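Local atomic coordinates of glucokinase (Enterococcus faecalis, PDB entry 2QM1), a protein that probably phosphorylates glucose with ATP, as a zinc-containing glucokinase of the ROK family of sugar kinases. Residues A193-S204 / I217-V228; I140-G148 / C186-T194. All coordinates share one frame; numbering follows the deposited sequence.

Interaction 1 of 2, residues A193-S204 / I217-V228; sequences ATGVVRVARHLS and IDDGQDVSSKDV
Ala193 opens the contact with its backbone: its CA lies 3.7 Å from Ser225 OG, where helix 193-203 begins beside the first turn of helix 225-233. One turn on, the two methyls of Val196 divide their work. CG1, anti to the backbone N (chi1 170°), meets Val228 tip to tip, 3.9 Å from its CG1, while CG2 lies against the hydroxyl of Ser225. Val197 turns to the connecting loop instead. Its CG2 presses on the carbonyl oxygen of Val223, 3.2 Å away, and its CG1 lies over one face of the Arg201 guanidinium, offset toward the rim. Ala200 offers its single methyl to Ile217, whose CD1 comes within 3.9 Å; CG2 of the same isoleucine reaches past it to the backbone N and CA of Arg201.

From there the Arg201 side chain runs out extended along the surface and brings NH2 over the loop. It is modelled in two conformers, and the guanidinium contacts belong to one of them. Gly220 O lies at the guanidinium edge, near its plane, and Asp222 OD2 is 3.5 Å from NH2. Guanidinium and carboxylate planes are turned 67° apart and no N-H points at that oxygen, so this salt bridge acts through charge alone. At the far end Ser204, its OG anti to the backbone N (chi1 158°), donates to the syn lone pair of Asp218 OD1 over 2.7 Å; Lys214 pairs with Asp218 OD2.

The segment 217-228 thus follows the helix from its end back to its start: helix 212-218 closes in a Schellman motif at Gly220, the loop crosses Val197, and Ser224 stands at the N-cap position of the next helix. With helix 237-261, which packs on Val196 and Ala200, this makes a small cluster of helices within the ROK fold, away from the metal sites.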
loop_
_atom_site.group_PDB
_atom_site.type_symbol
_atom_site.label_atom_id
_atom_site.label_comp_id
_atom_site.label_asym_id
_atom_site.label_seq_id
_atom_site.Cartn_x
_atom_site.Cartn_y
_atom_site.Cartn_z
ATOM N N ALA B 193 -4.101 -15.744 -16.986
ATOM C CA ALA B 193 -4.724 -16.749 -17.897
ATOM C C ALA B 193 -3.992 -18.079 -17.866
ATOM O O ALA B 193 -4.589 -19.148 -17.741
ATOM C CB ALA B 193 -4.751 -16.224 -19.315
ATOM N N THR B 194 -2.670 -17.964 -17.951
ATOM C CA THR B 194 -1.731 -19.043 -17.876
ATOM C C THR B 194 -1.543 -19.635 -16.458
ATOM O O THR B 194 -1.295 -20.814 -16.309
ATOM C CB THR B 194 -0.376 -18.486 -18.440
ATOM O OG1 THR B 194 -0.208 -18.896 -19.807
ATOM C CG2 THR B 194 0.826 -18.876 -17.604
ATOM N N GLY B 195 -1.633 -18.802 -15.432
ATOM C CA GLY B 195 -1.492 -19.261 -14.048
ATOM C C GLY B 195 -2.610 -20.184 -13.607
ATOM O O GLY B 195 -2.379 -21.139 -12.906
ATOM N N VAL B 196 -3.826 -19.899 -14.027
ATOM C CA VAL B 196 -4.986 -20.723 -13.679
ATOM C C VAL B 196 -4.854 -22.160 -14.219
ATOM O O VAL B 196 -5.121 -23.136 -13.518
ATOM C CB VAL B 196 -6.284 -20.097 -14.185
ATOM C CG1 VAL B 196 -7.492 -21.102 -14.021
ATOM C CG2 VAL B 196 -6.588 -18.764 -13.486
ATOM N N VAL B 197 -4.428 -22.259 -15.478
ATOM C CA VAL B 197 -4.084 -23.504 -16.138
ATOM C C VAL B 197 -2.968 -24.180 -15.365
ATOM O O VAL B 197 -3.040 -25.370 -15.060
ATOM C CB VAL B 197 -3.646 -23.205 -17.622
ATOM C CG1 VAL B 197 -2.823 -24.414 -18.294
ATOM C CG2 VAL B 197 -4.848 -22.798 -18.457
ATOM N N ARG B 198 -1.925 -23.441 -15.021
ATOM C CA ARG B 198 -0.851 -24.067 -14.270
ATOM C C ARG B 198 -1.374 -24.609 -12.938
ATOM O O ARG B 198 -1.024 -25.700 -12.546
ATOM C CB ARG B 198 0.302 -23.091 -14.069
ATOM C CG ARG B 198 1.597 -23.705 -13.604
ATOM C CD ARG B 198 2.748 -22.749 -13.979
ATOM N NE ARG B 198 2.293 -21.382 -13.812
ATOM C CZ ARG B 198 2.410 -20.389 -14.696
ATOM N NH1 ARG B 198 3.038 -20.530 -15.866
ATOM N NH2 ARG B 198 1.903 -19.212 -14.370
ATOM N N VAL B 199 -2.249 -23.881 -12.261
ATOM C CA VAL B 199 -2.777 -24.368 -10.983
ATOM C C VAL B 199 -3.595 -25.633 -11.266
ATOM O O VAL B 199 -3.641 -26.556 -10.460
ATOM C CB VAL B 199 -3.690 -23.310 -10.301
ATOM C CG1 VAL B 199 -4.634 -23.955 -9.297
ATOM C CG2 VAL B 199 -2.843 -22.180 -9.634
ATOM N N ALA B 200 -4.298 -25.640 -12.399
ATOM C CA ALA B 200 -5.142 -26.786 -12.710
ATOM C C ALA B 200 -4.265 -28.007 -13.107
ATOM O O ALA B 200 -4.539 -29.129 -12.671
ATOM C CB ALA B 200 -6.184 -26.410 -13.794
ATOM N N ARG B 201 -3.215 -27.748 -13.898
ATOM C CA ARG B 201 -2.201 -28.753 -14.315
ATOM C C ARG B 201 -1.574 -29.485 -13.152
ATOM O O ARG B 201 -1.088 -30.605 -13.304
ATOM C CB ARG B 201 -1.061 -28.097 -15.123
ATOM C CG ARG B 201 -1.140 -28.361 -16.576
ATOM C CD ARG B 201 -0.395 -27.318 -17.379
ATOM N NE ARG B 201 -0.824 -27.355 -18.754
ATOM C CZ ARG B 201 -0.269 -26.665 -19.738
ATOM N NH1 ARG B 201 0.776 -25.874 -19.513
ATOM N NH2 ARG B 201 -0.752 -26.788 -20.955
ATOM N N HIS B 202 -1.573 -28.842 -11.990
ATOM C CA HIS B 202 -0.913 -29.400 -10.831
ATOM C C HIS B 202 -1.816 -29.951 -9.763
ATOM O O HIS B 202 -1.392 -30.783 -9.004
ATOM C CB HIS B 202 0.170 -28.443 -10.337
ATOM C CG HIS B 202 1.317 -28.341 -11.300
ATOM N ND1 HIS B 202 2.325 -29.284 -11.355
ATOM C CD2 HIS B 202 1.585 -27.447 -12.278
ATOM C CE1 HIS B 202 3.175 -28.962 -12.310
ATOM N NE2 HIS B 202 2.747 -27.853 -12.888
ATOM N N LEU B 203 -3.077 -29.538 -9.766
ATOM C CA LEU B 203 -4.095 -30.093 -8.897
ATOM C C LEU B 203 -4.747 -31.341 -9.481
ATOM O O LEU B 203 -5.501 -32.038 -8.799
ATOM C CB LEU B 203 -5.184 -29.056 -8.667
ATOM C CG LEU B 203 -5.003 -27.920 -7.685
ATOM C CD1 LEU B 203 -6.273 -27.104 -7.708
ATOM C CD2 LEU B 203 -4.868 -28.518 -6.337
ATOM N N SER B 204 -4.494 -31.579 -10.762
ATOM C CA SER B 204 -5.099 -32.675 -11.512
ATOM C C SER B 204 -4.850 -34.011 -10.814
ATOM O O SER B 204 -5.755 -34.815 -10.652
ATOM C CB SER B 204 -4.550 -32.691 -12.940
ATOM O OG SER B 204 -4.694 -33.961 -13.536
ATOM N N ILE B 217 -7.478 -30.208 -19.590
ATOM C CA ILE B 217 -6.232 -29.805 -18.929
ATOM C C ILE B 217 -5.166 -30.888 -19.154
ATOM O O ILE B 217 -4.059 -30.612 -19.647
ATOM C CB ILE B 217 -6.467 -29.539 -17.409
ATOM C CG1 ILE B 217 -7.286 -28.242 -17.208
ATOM C CG2 ILE B 217 -5.158 -29.534 -16.621
ATOM C CD1 ILE B 217 -6.625 -26.877 -17.621
ATOM N N ASP B 218 -5.545 -32.123 -18.851
ATOM C CA ASP B 218 -4.639 -33.231 -18.925
ATOM C C ASP B 218 -4.147 -33.507 -20.350
ATOM O O ASP B 218 -3.003 -33.966 -20.537
ATOM C CB ASP B 218 -5.276 -34.460 -18.305
ATOM C CG ASP B 218 -5.263 -34.414 -16.777
ATOM O OD1 ASP B 218 -4.411 -33.725 -16.178
ATOM O OD2 ASP B 218 -6.099 -35.102 -16.179
ATOM N N ASP B 219 -5.004 -33.187 -21.326
ATOM C CA ASP B 219 -4.700 -33.257 -22.767
ATOM C C ASP B 219 -3.753 -32.167 -23.269
ATOM O O ASP B 219 -3.346 -32.186 -24.435
ATOM C CB ASP B 219 -5.980 -33.083 -23.575
ATOM C CG ASP B 219 -6.860 -34.315 -23.583
ATOM O OD1 ASP B 219 -6.369 -35.447 -23.361
ATOM O OD2 ASP B 219 -8.074 -34.122 -23.849
ATOM N N GLY B 220 -3.466 -31.176 -22.446
ATOM C CA GLY B 220 -2.592 -30.104 -22.871
ATOM C C GLY B 220 -3.269 -28.841 -23.389
ATOM O O GLY B 220 -2.611 -27.963 -23.972
ATOM N N GLN B 221 -4.573 -28.727 -23.173
ATOM C CA GLN B 221 -5.295 -27.551 -23.637
ATOM C C GLN B 221 -5.027 -26.324 -22.760
ATOM O O GLN B 221 -4.971 -26.420 -21.525
ATOM C CB GLN B 221 -6.794 -27.827 -23.730
ATOM C CG GLN B 221 -7.212 -28.891 -24.753
ATOM C CD GLN B 221 -8.718 -28.939 -24.926
ATOM O OE1 GLN B 221 -9.297 -29.992 -25.174
ATOM N NE2 GLN B 221 -9.362 -27.795 -24.773
ATOM N N ASP B 222 -4.850 -25.176 -23.412
ATOM C CA ASP B 222 -4.731 -23.900 -22.720
ATOM C C ASP B 222 -6.092 -23.235 -22.597
ATOM O O ASP B 222 -6.372 -22.177 -23.196
ATOM C CB ASP B 222 -3.736 -23.017 -23.444
ATOM C CG ASP B 222 -2.373 -23.643 -23.484
ATOM O OD1 ASP B 222 -1.940 -24.039 -24.578
ATOM O OD2 ASP B 222 -1.766 -23.778 -22.401
ATOM N N VAL B 223 -6.928 -23.890 -21.797
ATOM C CA VAL B 223 -8.298 -23.472 -21.551
ATOM C C VAL B 223 -8.317 -22.119 -20.904
ATOM O O VAL B 223 -7.533 -21.858 -19.996
ATOM C CB VAL B 223 -9.034 -24.493 -20.665
ATOM C CG1 VAL B 223 -10.508 -24.135 -20.596
ATOM C CG2 VAL B 223 -8.864 -25.882 -21.251
ATOM N N SER B 224 -9.200 -21.248 -21.383
ATOM C CA SER B 224 -9.284 -19.904 -20.825
ATOM C C SER B 224 -9.747 -19.944 -19.353
ATOM O O SER B 224 -10.339 -20.928 -18.911
ATOM C CB SER B 224 -10.228 -19.049 -21.662
ATOM O OG SER B 224 -11.561 -19.429 -21.408
ATOM N N SER B 225 -9.434 -18.888 -18.602
ATOM C CA SER B 225 -9.911 -18.737 -17.218
ATOM C C SER B 225 -11.442 -18.697 -17.173
ATOM O O SER B 225 -12.052 -19.280 -16.275
ATOM C CB SER B 225 -9.346 -17.467 -16.584
ATOM O OG SER B 225 -7.961 -17.590 -16.327
ATOM N N LYS B 226 -12.025 -18.005 -18.157
ATOM C CA LYS B 226 -13.474 -17.916 -18.360
ATOM C C LYS B 226 -14.116 -19.300 -18.409
ATOM O O LYS B 226 -15.039 -19.591 -17.641
ATOM C CB LYS B 226 -13.774 -17.152 -19.651
ATOM C CG LYS B 226 -13.215 -15.717 -19.683
ATOM C CD LYS B 226 -13.436 -15.030 -21.041
ATOM C CE LYS B 226 -12.638 -13.722 -21.124
ATOM N NZ LYS B 226 -13.342 -12.663 -21.902
ATOM N N ASP B 227 -13.613 -20.150 -19.304
ATOM C CA ASP B 227 -14.077 -21.558 -19.430
ATOM C C ASP B 227 -13.913 -22.336 -18.120
ATOM O O ASP B 227 -14.777 -23.119 -17.774
ATOM C CB ASP B 227 -13.380 -22.345 -20.566
ATOM C CG ASP B 227 -13.796 -21.894 -21.960
ATOM O OD1 ASP B 227 -13.647 -20.693 -22.275
ATOM O OD2 ASP B 227 -14.228 -22.759 -22.761
ATOM N N VAL B 228 -12.804 -22.110 -17.414
ATOM C CA VAL B 228 -12.517 -22.772 -16.123
ATOM C C VAL B 228 -13.563 -22.422 -15.087
ATOM O O VAL B 228 -14.112 -23.294 -14.432
ATOM C CB VAL B 228 -11.095 -22.432 -15.593
ATOM C CG1 VAL B 228 -10.943 -22.825 -14.148
ATOM C CG2 VAL B 228 -10.024 -23.106 -16.470
#

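Interaction 2 of 2, residues I140-G148 / C186-T194. With MG (magnesium ion), chain K; ZN (zinc ion), chain J.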
loop_
_atom_site.group_PDB
_atom_site.type_symbol
_atom_site.label_atom_id
_atom_site.label_comp_id
_atom_site.label_asym_id
_atom_site.label_seq_id
_atom_site.Cartn_x
_atom_site.Cartn_y
_atom_site.Cartn_z
ATOM N N ILE B 140 -6.960 -4.276 -9.683
ATOM C CA ILE B 140 -6.199 -5.456 -10.075
ATOM C C ILE B 140 -6.722 -6.056 -11.412
ATOM O O ILE B 140 -7.907 -6.402 -11.540
ATOM C CB ILE B 140 -6.176 -6.530 -8.953
ATOM C CG1 ILE B 140 -5.649 -7.850 -9.479
ATOM C CG2 ILE B 140 -7.568 -6.803 -8.424
ATOM C CD1 ILE B 140 -4.252 -7.809 -9.934
ATOM N N THR B 141 -5.833 -6.175 -12.393
ATOM C CA THR B 141 -6.216 -6.716 -13.700
ATOM C C THR B 141 -5.598 -8.086 -13.961
ATOM O O THR B 141 -4.389 -8.268 -13.878
ATOM C CB THR B 141 -5.942 -5.723 -14.840
ATOM O OG1 THR B 141 -6.328 -6.294 -16.109
ATOM C CG2 THR B 141 -4.492 -5.307 -14.851
ATOM N N LEU B 142 -6.452 -9.049 -14.260
ATOM C CA LEU B 142 -6.007 -10.391 -14.518
ATOM C C LEU B 142 -6.202 -10.636 -16.005
ATOM O O LEU B 142 -7.321 -10.617 -16.480
ATOM C CB LEU B 142 -6.880 -11.389 -13.738
ATOM C CG LEU B 142 -7.121 -11.108 -12.249
ATOM C CD1 LEU B 142 -8.121 -12.120 -11.705
ATOM C CD2 LEU B 142 -5.795 -11.212 -11.482
ATOM N N GLY B 143 -5.110 -10.814 -16.720
ATOM C CA GLY B 143 -5.127 -11.243 -18.138
ATOM C C GLY B 143 -3.923 -12.112 -18.456
ATOM O O GLY B 143 -3.671 -13.099 -17.780
ATOM N N THR B 144 -3.168 -11.735 -19.493
ATOM C CA THR B 144 -1.899 -12.374 -19.850
ATOM C C THR B 144 -0.972 -12.348 -18.683
ATOM O O THR B 144 -0.267 -13.334 -18.416
ATOM C CB THR B 144 -1.130 -11.558 -20.947
ATOM O OG1 THR B 144 -2.050 -11.088 -21.927
ATOM C CG2 THR B 144 -0.076 -12.414 -21.607
ATOM N N GLY B 145 -0.938 -11.180 -18.033
ATOM C CA GLY B 145 -0.180 -10.946 -16.802
ATOM C C GLY B 145 -1.090 -10.431 -15.704
ATOM O O GLY B 145 -2.288 -10.232 -15.924
ATOM N N VAL B 146 -0.550 -10.224 -14.508
ATOM C CA VAL B 146 -1.365 -9.621 -13.464
ATOM C C VAL B 146 -0.802 -8.226 -13.159
ATOM O O VAL B 146 0.401 -8.077 -12.931
ATOM C CB VAL B 146 -1.504 -10.539 -12.220
ATOM C CG1 VAL B 146 -2.293 -9.851 -11.132
ATOM C CG2 VAL B 146 -2.229 -11.780 -12.601
ATOM N N GLY B 147 -1.668 -7.217 -13.205
ATOM C CA GLY B 147 -1.219 -5.809 -13.074
ATOM C C GLY B 147 -2.094 -5.136 -12.045
ATOM O O GLY B 147 -3.052 -5.738 -11.522
ATOM N N GLY B 148 -1.744 -3.922 -11.685
ATOM C CA GLY B 148 -2.604 -3.199 -10.789
ATOM C C GLY B 148 -2.269 -1.725 -10.662
ATOM O O GLY B 148 -1.176 -1.272 -11.085
ATOM N N CYS B 186 4.652 -15.689 -6.821
ATOM C CA CYS B 186 3.925 -14.523 -7.183
ATOM C C CYS B 186 2.451 -14.821 -7.453
ATOM O O CYS B 186 2.112 -15.872 -7.994
ATOM C CB CYS B 186 4.554 -13.864 -8.421
ATOM S SG CYS B 186 6.258 -13.327 -8.092
ATOM N N LEU B 187 1.585 -13.872 -7.094
ATOM C CA LEU B 187 0.171 -13.928 -7.492
ATOM C C LEU B 187 -0.036 -14.218 -8.987
ATOM O O LEU B 187 -0.937 -14.971 -9.393
ATOM C CB LEU B 187 -0.574 -12.652 -7.045
ATOM C CG LEU B 187 -2.071 -12.524 -7.278
ATOM C CD1 LEU B 187 -2.869 -13.667 -6.593
ATOM C CD2 LEU B 187 -2.543 -11.120 -6.829
ATOM N N GLU B 188 0.793 -13.616 -9.809
ATOM C CA GLU B 188 0.700 -13.831 -11.246
ATOM C C GLU B 188 0.854 -15.275 -11.726
ATOM O O GLU B 188 0.228 -15.656 -12.746
ATOM C CB GLU B 188 1.736 -12.983 -11.969
ATOM C CG GLU B 188 1.545 -12.954 -13.438
ATOM C CD GLU B 188 2.584 -12.114 -14.103
ATOM O OE1 GLU B 188 2.316 -10.914 -14.339
ATOM O OE2 GLU B 188 3.685 -12.650 -14.337
ATOM N N THR B 189 1.685 -16.063 -11.034
ATOM C CA THR B 189 1.860 -17.503 -11.356
ATOM C C THR B 189 0.579 -18.335 -11.134
ATOM O O THR B 189 0.431 -19.466 -11.598
ATOM C CB THR B 189 3.067 -18.183 -10.523
ATOM O OG1 THR B 189 2.721 -18.246 -9.141
ATOM C CG2 THR B 189 4.372 -17.409 -10.645
ATOM N N VAL B 190 -0.361 -17.800 -10.382
ATOM C CA VAL B 190 -1.520 -18.636 -10.033
ATOM C C VAL B 190 -2.852 -18.040 -10.533
ATOM O O VAL B 190 -3.923 -18.676 -10.430
ATOM C CB VAL B 190 -1.510 -19.024 -8.483
ATOM C CG1 VAL B 190 -0.257 -19.880 -8.129
ATOM C CG2 VAL B 190 -1.449 -17.822 -7.649
ATOM N N SER B 191 -2.789 -16.828 -11.079
ATOM C CA SER B 191 -4.002 -16.046 -11.401
ATOM C C SER B 191 -4.016 -15.370 -12.796
ATOM O O SER B 191 -5.021 -14.783 -13.196
ATOM C CB SER B 191 -4.326 -15.024 -10.276
ATOM O OG SER B 191 -3.403 -13.917 -10.245
ATOM N N SER B 192 -2.932 -15.445 -13.558
ATOM C CA SER B 192 -3.026 -14.928 -14.934
ATOM C C SER B 192 -3.764 -16.022 -15.732
ATOM O O SER B 192 -3.967 -17.119 -15.210
ATOM C CB SER B 192 -1.666 -14.739 -15.543
ATOM O OG SER B 192 -0.980 -15.981 -15.569
ATOM N N ALA B 193 -4.101 -15.744 -16.986
ATOM C CA ALA B 193 -4.724 -16.749 -17.897
ATOM C C ALA B 193 -3.992 -18.079 -17.866
ATOM O O ALA B 193 -4.589 -19.148 -17.741
ATOM C CB ALA B 193 -4.751 -16.224 -19.315
ATOM N N THR B 194 -2.670 -17.964 -17.951
ATOM C CA THR B 194 -1.731 -19.043 -17.876
ATOM C C THR B 194 -1.543 -19.635 -16.458
ATOM O O THR B 194 -1.295 -20.814 -16.309
ATOM C CB THR B 194 -0.376 -18.486 -18.440
ATOM O OG1 THR B 194 -0.208 -18.896 -19.807
ATOM C CG2 THR B 194 0.826 -18.876 -17.604
HETATM MG MG MG K . 0.474 -0.366 -12.219
HETATM ZN ZN ZN J . 6.875 -12.304 -9.969
HETATM O O HOH W 1 2.742 -0.487 -11.491
#
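The carboxylate of Glu188 is met on the anti side of OE1, 18° out of its plane, by the amide N of Val146, over 3.0 Å and nearly straight at 169°. Gly145 CA comes to 3.5 Å from the same oxygen. The glutamate reaches this amide because its CG stands anti to the backbone N (chi1 -169°) and the chain stays extended beyond it, with CB and CG running alongside Val146. The second peptide group to be gripped is that of Gly143, whose O takes the N-H of Ala193, 2.8 Å away and again nearly straight, the donor tilted from the carbonyl plane.

These two bonds hold the glycine-rich turn between strands 137-142 and 146-152, a beta hairpin of the actin-like ATPase fold, to helix 188-191 through Glu188 and to the start of helix 193-203 through Ala193. Within strand 146-152, Gly148 O binds the magnesium ion, as do Asn119 and a water; on the helical side Cys186 SG binds the zinc ion with His169, Cys179 and Cys181, and the Glu188 side chain lies about 4 Å from those of His169 and Cys179.

Between the two bonds, methyl groups pack on a serine hydroxyl: Val146 CG2 sits 3.4 Å from Ser191 OG, and Leu142 CD2 approaches it from the neighbouring strand. Ser191 OG is turned back to donate to Leu187 O from above the carbonyl plane, on the face opposite to Val190 N. Ser192 sets its CB against Gly143 O and Thr144 O, while its OG donates to Glu188 O and caps Gly195 N.

Along the chain, interaction 2 closes before interaction 1 opens, and the two share Ala193 and Thr194 at the start of helix 193-203. Their centres are 14 Å apart, interaction 2 about 10 Å from the centre of the chain and interaction 1 about 22 Å. The helix therefore leads outward from the hairpin of the five-stranded mixed sheet to the peripheral helices 212-218 and 225-233. The two interactions also touch directly: Arg198 NH2 probably bonds to Thr189 O, and Val199 packs on Val190. Helix 237-261 lies against both, reaching Leu142 and Leu187 of interaction 2 as well, and so joins the metal-bearing region to the outer helices.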